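Local coordinates for sensor protein (Pseudomonas syringae pv. tomato, PDB 2R8R), which probably binds ATP through this N-terminal P-loop domain, as part of a membrane sensor histidine kinase of a two-component regulatory system, at residues K105-I110 / D150-E155; A79-A84 / I110-A115; D163-E168 / A199-A204. All blocks are in the same frame, centred on the assembly; numbering follows the deposited sequence.

Contact 1 (K105-I110 / D150-E155); sequences KRWQDI and DWVLQE
W107 and V152 form the closest backbone approach, their CA atoms 7.6 Å apart, between the first turn of helix 106-115 and the short helix 150-154. That spacing leaves room for side chains, and no hydrogen bond crosses the interface. The contact is instead built round the indole of W107, whose CA-CB bond points at the other helix, as does that of V152. CG2 of V152 lies over one face of the indole: it is 3.8 Å from W107 CE3 and 4.1 Å from the centroid of the six-membered ring, 25° off the normal, a CH-pi contact displaced toward the rim. The other branch, CG1, reaches W107 CB at 4.1 Å. On the same face as V152, W151 presents the edge of its benzo ring in an offset edge-to-face pair, with CH2 of W151 3.8 Å from CZ3 of W107 and the planes at 81°. CG2 of V152 also lies over the W151 ring. Both tryptophans place CG between the backbone N and the carbonyl carbon (chi1 70° in each), which for W151 brings the end of the ring across to W107. The opposite face of the W107 indole, away from V152 and W151, is backed by CG of Q108. The amide of Q108 turns back to the helix start, where its OE1 accepts a bond of 3.2 Å from N of the N-cap residue K105. R106 bonds the backbone O of D91 and makes a salt bridge with E74, while I110 packs on V90 of strand 87-90; K105 NZ hydrogen-bonds to A94 O, T96 OG1 and T147 O. The pair thus joins two helices that precede strands 119-125 and 158-161.

Contact 2 (A79-A84 / I110-A115); sequences ALLKAA and IQELLA
Within segments 79-84 and 110-115 the nearest CA atoms are those of L81 and L113, 6.6 Å apart; the two short segments, of helices 77-83 and 106-115, run side by side at only 9°, their axes 10.5 Å from each other. The interface is a leucine cluster with an acidic side chain laid over its outer end. L80, L81 and L113 share one rotamer, with CG opposite the carbonyl carbon. In L81 (chi1 -73°) this swings the two methyls toward the partner helix, although the CA-CB bond itself does not aim there. CD2 of L113 is the central atom, touching CB of L80 at 4.0 Å and CD2 of L81 at 4.1 Å. E112 differs: its CG stands opposite the backbone N (chi1 -163°) and the extended chain beyond it crosses L81 at about a right angle. The carboxylate therefore meets L81 through CD1, 3.7 Å from E112 CD, with both oxygens at similar range. L81 CD2 lies 3.9 Å from the backbone O of E112, so one methyl of L81 meets the carboxylate and the other the backbone carbonyl of E112. Further inward, L80 packs on V88 and L113 on V120, residues of adjacent strands. Neighbouring, nearly parallel helices packed on one face of a parallel sheet are characteristic of the alpha/beta architecture of P-loop NTPases, the clan to which this domain belongs.

Contact 3 (D163-E168 / A199-A204); sequences DLPPRE and ALREMA
R201 and D163 are joined by a side-on salt bridge, in which two nitrogens of the guanidinium grip one carboxylate oxygen each. R201 NE donates to OD1 of D163 at 2.8 Å along a bent path (143°), meeting the syn lone pair. The second bond, from R201 NH2 to D163 OD2 at 2.9 Å, is straighter (168°) and lies close to the guanidinium plane. The two flat groups are twisted by 35°, so the pairing is not fully coplanar. R201 reaches across because its chain is extended from CG to NE, with CG opposite the backbone N. D163 follows strand 158-161, an outermost strand of the parallel sheet, and R201 sits on helix 194-209; the arginine also touches residues of a probable Walker A P-loop, so the bridge borders the nucleotide-binding region expected of this fold. Packing is supplied by the turn leading into helix 166-174, whose N-cap residue is P165. Its CA covers one face of the R201 guanidinium, 3.6 Å from NH1, and L164 O lies over that face too. CD of P166 approaches R201 NH1 at 3.4 Å, while the P166 ring also packs on L197 and T198 of helix 194-209.

How the contacts relate
Contacts 1 and 2 are neighbours built on the same helix, 106-115: they share I110, their centres are about 14 Å apart, and V152 CG1 of contact 1 packs against Q111 NE2 of contact 2 at 3.9 Å. Their segments alternate along the chain, and helix 106-115 packs against both helix 77-83 and helix 150-154. Contact 3 forms later in the sequence and stands apart, its centre about 23 Å from that of contact 1, with nearest atoms about 8 Å apart, and about 33 Å from that of contact 2, across the centre of the chain. Of the three, contact 3 reaches the probable Walker A loop, through the side chain of R201.

Contact 1 (K105-I110 / D150-E155)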
loop_
_atom_site.group_PDB
_atom_site.type_symbol
_atom_site.label_atom_id
_atom_site.label_comp_id
_atom_site.label_asym_id
_atom_site.label_seq_id
_atom_site.Cartn_x
_atom_site.Cartn_y
_atom_site.Cartn_z
ATOM N N LYS A 105 -6.548 6.614 -10.691
ATOM C CA LYS A 105 -5.740 5.736 -9.881
ATOM C C LYS A 105 -4.866 6.531 -8.937
ATOM O O LYS A 105 -4.354 7.601 -9.276
ATOM C CB LYS A 105 -4.841 4.876 -10.780
ATOM C CG LYS A 105 -5.535 3.876 -11.685
ATOM C CD LYS A 105 -6.372 2.778 -11.005
ATOM C CE LYS A 105 -5.517 1.721 -10.306
ATOM N NZ LYS A 105 -6.202 0.434 -9.834
ATOM N N ARG A 106 -4.646 5.979 -7.752
ATOM C CA ARG A 106 -3.721 6.574 -6.785
ATOM C C ARG A 106 -2.266 6.593 -7.252
ATOM O O ARG A 106 -1.556 7.486 -6.881
ATOM C CB ARG A 106 -3.844 5.875 -5.458
ATOM C CG ARG A 106 -2.975 6.437 -4.357
ATOM C CD ARG A 106 -3.308 5.726 -3.048
ATOM N NE ARG A 106 -4.569 6.207 -2.497
ATOM C CZ ARG A 106 -5.163 5.691 -1.427
ATOM N NH1 ARG A 106 -4.608 4.657 -0.778
ATOM N NH2 ARG A 106 -6.316 6.222 -0.990
ATOM N N TRP A 107 -1.836 5.631 -8.081
ATOM C CA TRP A 107 -0.504 5.676 -8.667
ATOM C C TRP A 107 -0.270 6.961 -9.469
ATOM O O TRP A 107 0.817 7.495 -9.420
ATOM C CB TRP A 107 -0.131 4.413 -9.458
ATOM C CG TRP A 107 -0.837 4.127 -10.776
ATOM C CD1 TRP A 107 -1.804 3.191 -10.986
ATOM C CD2 TRP A 107 -0.568 4.719 -12.061
ATOM N NE1 TRP A 107 -2.168 3.171 -12.315
ATOM C CE2 TRP A 107 -1.445 4.113 -12.993
ATOM C CE3 TRP A 107 0.318 5.708 -12.513
ATOM C CZ2 TRP A 107 -1.464 4.467 -14.347
ATOM C CZ3 TRP A 107 0.298 6.060 -13.856
ATOM C CH2 TRP A 107 -0.590 5.445 -14.751
ATOM N N GLN A 108 -1.302 7.478 -10.137
ATOM C CA GLN A 108 -1.211 8.779 -10.821
ATOM C C GLN A 108 -1.058 9.948 -9.870
ATOM O O GLN A 108 -0.355 10.895 -10.179
ATOM C CB GLN A 108 -2.444 9.036 -11.681
ATOM C CG GLN A 108 -2.601 8.108 -12.812
ATOM C CD GLN A 108 -3.947 8.279 -13.485
ATOM O OE1 GLN A 108 -4.834 7.481 -13.259
ATOM N NE2 GLN A 108 -4.115 9.361 -14.286
ATOM N N ASP A 109 -1.757 9.910 -8.743
ATOM C CA ASP A 109 -1.550 10.864 -7.666
ATOM C C ASP A 109 -0.079 10.906 -7.244
ATOM O O ASP A 109 0.518 11.960 -7.087
ATOM C CB ASP A 109 -2.361 10.482 -6.421
ATOM C CG ASP A 109 -3.892 10.600 -6.599
ATOM O OD1 ASP A 109 -4.402 11.062 -7.667
ATOM O OD2 ASP A 109 -4.573 10.234 -5.615
ATOM N N ILE A 110 0.486 9.720 -7.048
ATOM C CA ILE A 110 1.877 9.541 -6.723
ATOM C C ILE A 110 2.809 10.082 -7.801
ATOM O O ILE A 110 3.779 10.762 -7.493
ATOM C CB ILE A 110 2.188 8.030 -6.421
ATOM C CG1 ILE A 110 1.576 7.657 -5.060
ATOM C CG2 ILE A 110 3.663 7.792 -6.478
ATOM C CD1 ILE A 110 1.457 6.176 -4.760
ATOM N N ASP A 150 2.791 -2.972 -14.315
ATOM C CA ASP A 150 4.077 -3.433 -13.812
ATOM C C ASP A 150 5.151 -2.332 -13.866
ATOM O O ASP A 150 5.963 -2.213 -12.956
ATOM C CB ASP A 150 4.523 -4.660 -14.583
ATOM C CG ASP A 150 3.598 -5.841 -14.369
ATOM O OD1 ASP A 150 2.374 -5.652 -14.506
ATOM O OD2 ASP A 150 4.097 -6.951 -14.066
ATOM N N TRP A 151 5.123 -1.516 -14.918
ATOM C CA TRP A 151 6.117 -0.452 -15.113
ATOM C C TRP A 151 6.136 0.588 -13.996
ATOM O O TRP A 151 7.178 1.157 -13.727
ATOM C CB TRP A 151 5.971 0.219 -16.493
ATOM C CG TRP A 151 4.749 1.054 -16.630
ATOM C CD1 TRP A 151 3.598 0.702 -17.240
ATOM C CD2 TRP A 151 4.550 2.388 -16.116
ATOM N NE1 TRP A 151 2.690 1.731 -17.162
ATOM C CE2 TRP A 151 3.244 2.776 -16.475
ATOM C CE3 TRP A 151 5.366 3.302 -15.421
ATOM C CZ2 TRP A 151 2.721 4.033 -16.157
ATOM C CZ3 TRP A 151 4.856 4.550 -15.107
ATOM C CH2 TRP A 151 3.547 4.908 -15.471
ATOM N N VAL A 152 5.012 0.808 -13.318
ATOM C CA VAL A 152 4.959 1.745 -12.177
ATOM C C VAL A 152 5.896 1.261 -11.065
ATOM O O VAL A 152 6.678 2.047 -10.463
ATOM C CB VAL A 152 3.528 1.972 -11.629
ATOM C CG1 VAL A 152 3.573 2.764 -10.332
ATOM C CG2 VAL A 152 2.693 2.733 -12.608
ATOM N N LEU A 153 5.850 -0.043 -10.826
ATOM C CA LEU A 153 6.738 -0.650 -9.833
ATOM C C LEU A 153 8.186 -0.816 -10.329
ATOM O O LEU A 153 9.121 -0.606 -9.562
ATOM C CB LEU A 153 6.140 -1.977 -9.351
ATOM C CG LEU A 153 6.924 -2.725 -8.287
ATOM C CD1 LEU A 153 6.002 -3.532 -7.455
ATOM C CD2 LEU A 153 7.949 -3.633 -8.972
ATOM N N GLN A 154 8.352 -1.194 -11.601
ATOM C CA GLN A 154 9.685 -1.393 -12.220
ATOM C C GLN A 154 10.528 -0.120 -12.242
ATOM O O GLN A 154 11.739 -0.159 -12.090
ATOM C CB GLN A 154 9.557 -1.928 -13.654
ATOM C CG GLN A 154 9.051 -3.371 -13.680
ATOM C CD GLN A 154 8.552 -3.849 -15.052
ATOM O OE1 GLN A 154 8.621 -3.122 -16.052
ATOM N NE2 GLN A 154 8.059 -5.103 -15.099
ATOM N N GLU A 155 9.870 1.007 -12.435
ATOM C CA GLU A 155 10.561 2.269 -12.482
ATOM C C GLU A 155 10.677 2.944 -11.125
ATOM O O GLU A 155 11.159 4.069 -11.057
ATOM C CB GLU A 155 9.874 3.166 -13.507
ATOM C CG GLU A 155 9.938 2.524 -14.892
ATOM C CD GLU A 155 9.397 3.397 -15.967
ATOM O OE1 GLU A 155 8.972 4.534 -15.664
ATOM O OE2 GLU A 155 9.408 2.945 -17.130
#

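Contact 2 (A79-A84 / I110-A115)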
loop_
_atom_site.group_PDB
_atom_site.type_symbol
_atom_site.label_atom_id
_atom_site.label_comp_id
_atom_site.label_asym_id
_atom_site.label_seq_id
_atom_site.Cartn_x
_atom_site.Cartn_y
_atom_site.Cartn_z
ATOM N N ALA A 79 -3.792 19.625 -1.375
ATOM C CA ALA A 79 -3.137 20.183 -0.201
ATOM C C ALA A 79 -1.677 19.745 -0.104
ATOM O O ALA A 79 -0.836 20.535 0.336
ATOM C CB ALA A 79 -3.902 19.828 1.075
ATOM N N LEU A 80 -1.370 18.500 -0.501
ATOM C CA LEU A 80 -0.002 17.994 -0.425
ATOM C C LEU A 80 0.896 18.737 -1.411
ATOM O O LEU A 80 2.052 19.019 -1.115
ATOM C CB LEU A 80 0.061 16.461 -0.667
ATOM C CG LEU A 80 -0.573 15.555 0.412
ATOM C CD1 LEU A 80 -0.820 14.147 -0.118
ATOM C CD2 LEU A 80 0.190 15.566 1.728
ATOM N N LEU A 81 0.372 19.052 -2.585
ATOM C CA LEU A 81 1.155 19.734 -3.610
ATOM C C LEU A 81 1.416 21.156 -3.166
ATOM O O LEU A 81 2.493 21.696 -3.412
ATOM C CB LEU A 81 0.459 19.720 -4.971
ATOM C CG LEU A 81 0.449 18.377 -5.695
ATOM C CD1 LEU A 81 -0.634 18.355 -6.785
ATOM C CD2 LEU A 81 1.830 18.028 -6.292
ATOM N N LYS A 82 0.435 21.746 -2.482
ATOM C CA LYS A 82 0.580 23.102 -1.982
ATOM C C LYS A 82 1.596 23.203 -0.840
ATOM O O LYS A 82 2.459 24.090 -0.848
ATOM C CB LYS A 82 -0.769 23.676 -1.569
ATOM C CG LYS A 82 -1.585 24.230 -2.754
ATOM C CD LYS A 82 -2.813 25.096 -2.283
ATOM C CE LYS A 82 -3.933 25.252 -3.386
ATOM N NZ LYS A 82 -4.918 24.096 -3.418
ATOM N N ALA A 83 1.499 22.302 0.130
ATOM C CA ALA A 83 2.411 22.291 1.278
ATOM C C ALA A 83 3.838 21.872 0.882
ATOM O O ALA A 83 4.808 22.210 1.562
ATOM C CB ALA A 83 1.868 21.378 2.335
ATOM N N ALA A 84 3.936 21.109 -0.206
ATOM C CA ALA A 84 5.191 20.548 -0.722
ATOM C C ALA A 84 6.117 19.937 0.336
ATOM O O ALA A 84 7.231 20.401 0.515
ATOM C CB ALA A 84 5.953 21.606 -1.548
ATOM N N ILE A 110 0.486 9.720 -7.048
ATOM C CA ILE A 110 1.877 9.541 -6.723
ATOM C C ILE A 110 2.809 10.082 -7.801
ATOM O O ILE A 110 3.779 10.762 -7.493
ATOM C CB ILE A 110 2.188 8.030 -6.421
ATOM C CG1 ILE A 110 1.576 7.657 -5.060
ATOM C CG2 ILE A 110 3.663 7.792 -6.478
ATOM C CD1 ILE A 110 1.457 6.176 -4.760
ATOM N N GLN A 111 2.529 9.796 -9.061
ATOM C CA GLN A 111 3.408 10.288 -10.115
ATOM C C GLN A 111 3.429 11.808 -10.071
ATOM O O GLN A 111 4.463 12.391 -10.267
ATOM C CB GLN A 111 3.009 9.788 -11.537
ATOM C CG GLN A 111 3.077 8.286 -11.836
ATOM C CD GLN A 111 4.441 7.678 -11.614
ATOM O OE1 GLN A 111 5.457 8.230 -12.037
ATOM N NE2 GLN A 111 4.477 6.508 -10.964
ATOM N N GLU A 112 2.288 12.434 -9.801
ATOM C CA GLU A 112 2.182 13.898 -9.719
ATOM C C GLU A 112 2.995 14.514 -8.589
ATOM O O GLU A 112 3.602 15.560 -8.757
ATOM C CB GLU A 112 0.721 14.376 -9.570
ATOM C CG GLU A 112 0.574 15.840 -9.902
ATOM C CD GLU A 112 -0.831 16.375 -9.877
ATOM O OE1 GLU A 112 -1.725 15.740 -9.282
ATOM O OE2 GLU A 112 -1.036 17.479 -10.463
ATOM N N LEU A 113 2.974 13.871 -7.427
ATOM C CA LEU A 113 3.811 14.283 -6.289
ATOM C C LEU A 113 5.263 14.168 -6.681
ATOM O O LEU A 113 6.032 15.042 -6.407
ATOM C CB LEU A 113 3.560 13.386 -5.062
ATOM C CG LEU A 113 2.160 13.460 -4.434
ATOM C CD1 LEU A 113 1.950 12.264 -3.539
ATOM C CD2 LEU A 113 2.012 14.818 -3.702
ATOM N N LEU A 114 5.622 13.057 -7.314
ATOM C CA LEU A 114 6.993 12.782 -7.721
ATOM C C LEU A 114 7.513 13.789 -8.766
ATOM O O LEU A 114 8.672 14.193 -8.699
ATOM C CB LEU A 114 7.095 11.355 -8.257
ATOM C CG LEU A 114 6.945 10.164 -7.297
ATOM C CD1 LEU A 114 6.867 8.837 -8.148
ATOM C CD2 LEU A 114 8.077 10.146 -6.361
ATOM N N ALA A 115 6.637 14.211 -9.694
ATOM C CA ALA A 115 6.976 15.243 -10.695
ATOM C C ALA A 115 7.175 16.616 -10.051
ATOM O O ALA A 115 7.910 17.435 -10.581
ATOM C CB ALA A 115 5.919 15.316 -11.822
#

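Contact 3 (D163-E168 / A199-A204)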
loop_
_atom_site.group_PDB
_atom_site.type_symbol
_atom_site.label_atom_id
_atom_site.label_comp_id
_atom_site.label_asym_id
_atom_site.label_seq_id
_atom_site.Cartn_x
_atom_site.Cartn_y
_atom_site.Cartn_z
ATOM N N ASP A 163 8.730 -9.543 4.084
ATOM C CA ASP A 163 8.480 -10.968 3.997
ATOM C C ASP A 163 7.941 -11.471 5.349
ATOM O O ASP A 163 8.260 -10.929 6.399
ATOM C CB ASP A 163 9.784 -11.664 3.599
ATOM C CG ASP A 163 9.651 -13.153 3.444
ATOM O OD1 ASP A 163 8.688 -13.639 2.810
ATOM O OD2 ASP A 163 10.574 -13.844 3.901
ATOM N N LEU A 164 7.112 -12.492 5.299
ATOM C CA LEU A 164 6.580 -13.140 6.478
ATOM C C LEU A 164 6.196 -14.562 6.089
ATOM O O LEU A 164 5.538 -14.749 5.080
ATOM C CB LEU A 164 5.372 -12.350 7.006
ATOM C CG LEU A 164 4.917 -12.720 8.422
ATOM C CD1 LEU A 164 5.871 -12.111 9.495
ATOM C CD2 LEU A 164 3.475 -12.373 8.664
ATOM N N PRO A 165 6.591 -15.580 6.892
ATOM C CA PRO A 165 6.086 -16.957 6.608
ATOM C C PRO A 165 4.553 -17.111 6.581
ATOM O O PRO A 165 3.837 -16.570 7.461
ATOM C CB PRO A 165 6.653 -17.772 7.771
ATOM C CG PRO A 165 7.876 -16.957 8.234
ATOM C CD PRO A 165 7.445 -15.551 8.096
ATOM N N PRO A 166 4.032 -17.812 5.570
ATOM C CA PRO A 166 2.584 -18.066 5.489
ATOM C C PRO A 166 1.938 -18.608 6.771
ATOM O O PRO A 166 0.895 -18.131 7.174
ATOM C CB PRO A 166 2.483 -19.067 4.327
ATOM C CG PRO A 166 3.676 -18.675 3.455
ATOM C CD PRO A 166 4.745 -18.377 4.398
ATOM N N ARG A 167 2.566 -19.564 7.414
ATOM C CA ARG A 167 2.037 -20.139 8.646
ATOM C C ARG A 167 1.821 -19.077 9.723
ATOM O O ARG A 167 0.799 -19.047 10.436
ATOM C CB ARG A 167 2.983 -21.227 9.158
ATOM C CG ARG A 167 2.332 -22.219 10.082
ATOM C CD ARG A 167 3.157 -22.491 11.372
ATOM N NE ARG A 167 3.037 -21.327 12.264
ATOM C CZ ARG A 167 4.041 -20.543 12.670
ATOM N NH1 ARG A 167 5.279 -20.800 12.326
ATOM N NH2 ARG A 167 3.799 -19.487 13.443
ATOM N N GLU A 168 2.791 -18.193 9.821
ATOM C CA GLU A 168 2.717 -17.090 10.741
ATOM C C GLU A 168 1.646 -16.081 10.351
ATOM O O GLU A 168 0.946 -15.567 11.206
ATOM C CB GLU A 168 4.090 -16.422 10.810
ATOM C CG GLU A 168 4.182 -15.503 11.950
ATOM C CD GLU A 168 5.541 -14.849 12.092
ATOM O OE1 GLU A 168 6.582 -15.453 11.712
ATOM O OE2 GLU A 168 5.533 -13.717 12.618
ATOM N N ALA A 199 2.291 -19.541 -2.547
ATOM C CA ALA A 199 2.343 -19.169 -3.950
ATOM C C ALA A 199 2.590 -17.662 -4.100
ATOM O O ALA A 199 3.426 -17.251 -4.862
ATOM C CB ALA A 199 1.013 -19.599 -4.658
ATOM N N LEU A 200 1.866 -16.844 -3.355
ATOM C CA LEU A 200 1.999 -15.380 -3.415
ATOM C C LEU A 200 3.348 -14.874 -2.876
ATOM O O LEU A 200 3.912 -13.923 -3.405
ATOM C CB LEU A 200 0.857 -14.719 -2.654
ATOM C CG LEU A 200 -0.507 -14.857 -3.324
ATOM C CD1 LEU A 200 -1.628 -14.698 -2.267
ATOM C CD2 LEU A 200 -0.644 -13.849 -4.462
ATOM N N ARG A 201 3.859 -15.532 -1.836
ATOM C CA ARG A 201 5.171 -15.226 -1.295
ATOM C C ARG A 201 6.270 -15.448 -2.332
ATOM O O ARG A 201 7.177 -14.658 -2.444
ATOM C CB ARG A 201 5.443 -16.073 -0.061
ATOM C CG ARG A 201 6.848 -15.887 0.529
ATOM C CD ARG A 201 7.055 -16.782 1.686
ATOM N NE ARG A 201 8.183 -16.368 2.516
ATOM C CZ ARG A 201 8.666 -17.081 3.532
ATOM N NH1 ARG A 201 8.134 -18.255 3.882
ATOM N NH2 ARG A 201 9.657 -16.595 4.237
ATOM N N GLU A 202 6.179 -16.542 -3.083
ATOM C CA GLU A 202 7.089 -16.809 -4.184
ATOM C C GLU A 202 6.961 -15.759 -5.281
ATOM O O GLU A 202 7.954 -15.331 -5.835
ATOM C CB GLU A 202 6.826 -18.208 -4.719
ATOM C CG GLU A 202 7.558 -18.563 -6.012
ATOM C CD GLU A 202 7.275 -19.996 -6.450
ATOM O OE1 GLU A 202 8.143 -20.867 -6.256
ATOM O OE2 GLU A 202 6.163 -20.267 -6.947
HETATM N N MSE A 203 5.745 -15.335 -5.586
HETATM C CA MSE A 203 5.531 -14.246 -6.543
HETATM C C MSE A 203 6.190 -12.943 -6.105
HETATM O O MSE A 203 6.846 -12.281 -6.893
HETATM C CB MSE A 203 4.025 -13.994 -6.767
HETATM C CG MSE A 203 3.391 -15.007 -7.709
HETATM SE SE MSE A 203 1.506 -14.713 -8.044
HETATM C CE MSE A 203 0.754 -16.344 -7.314
ATOM N N ALA A 204 5.994 -12.573 -4.847
ATOM C CA ALA A 204 6.607 -11.357 -4.302
ATOM C C ALA A 204 8.137 -11.458 -4.420
ATOM O O ALA A 204 8.807 -10.510 -4.816
ATOM C CB ALA A 204 6.164 -11.145 -2.821
#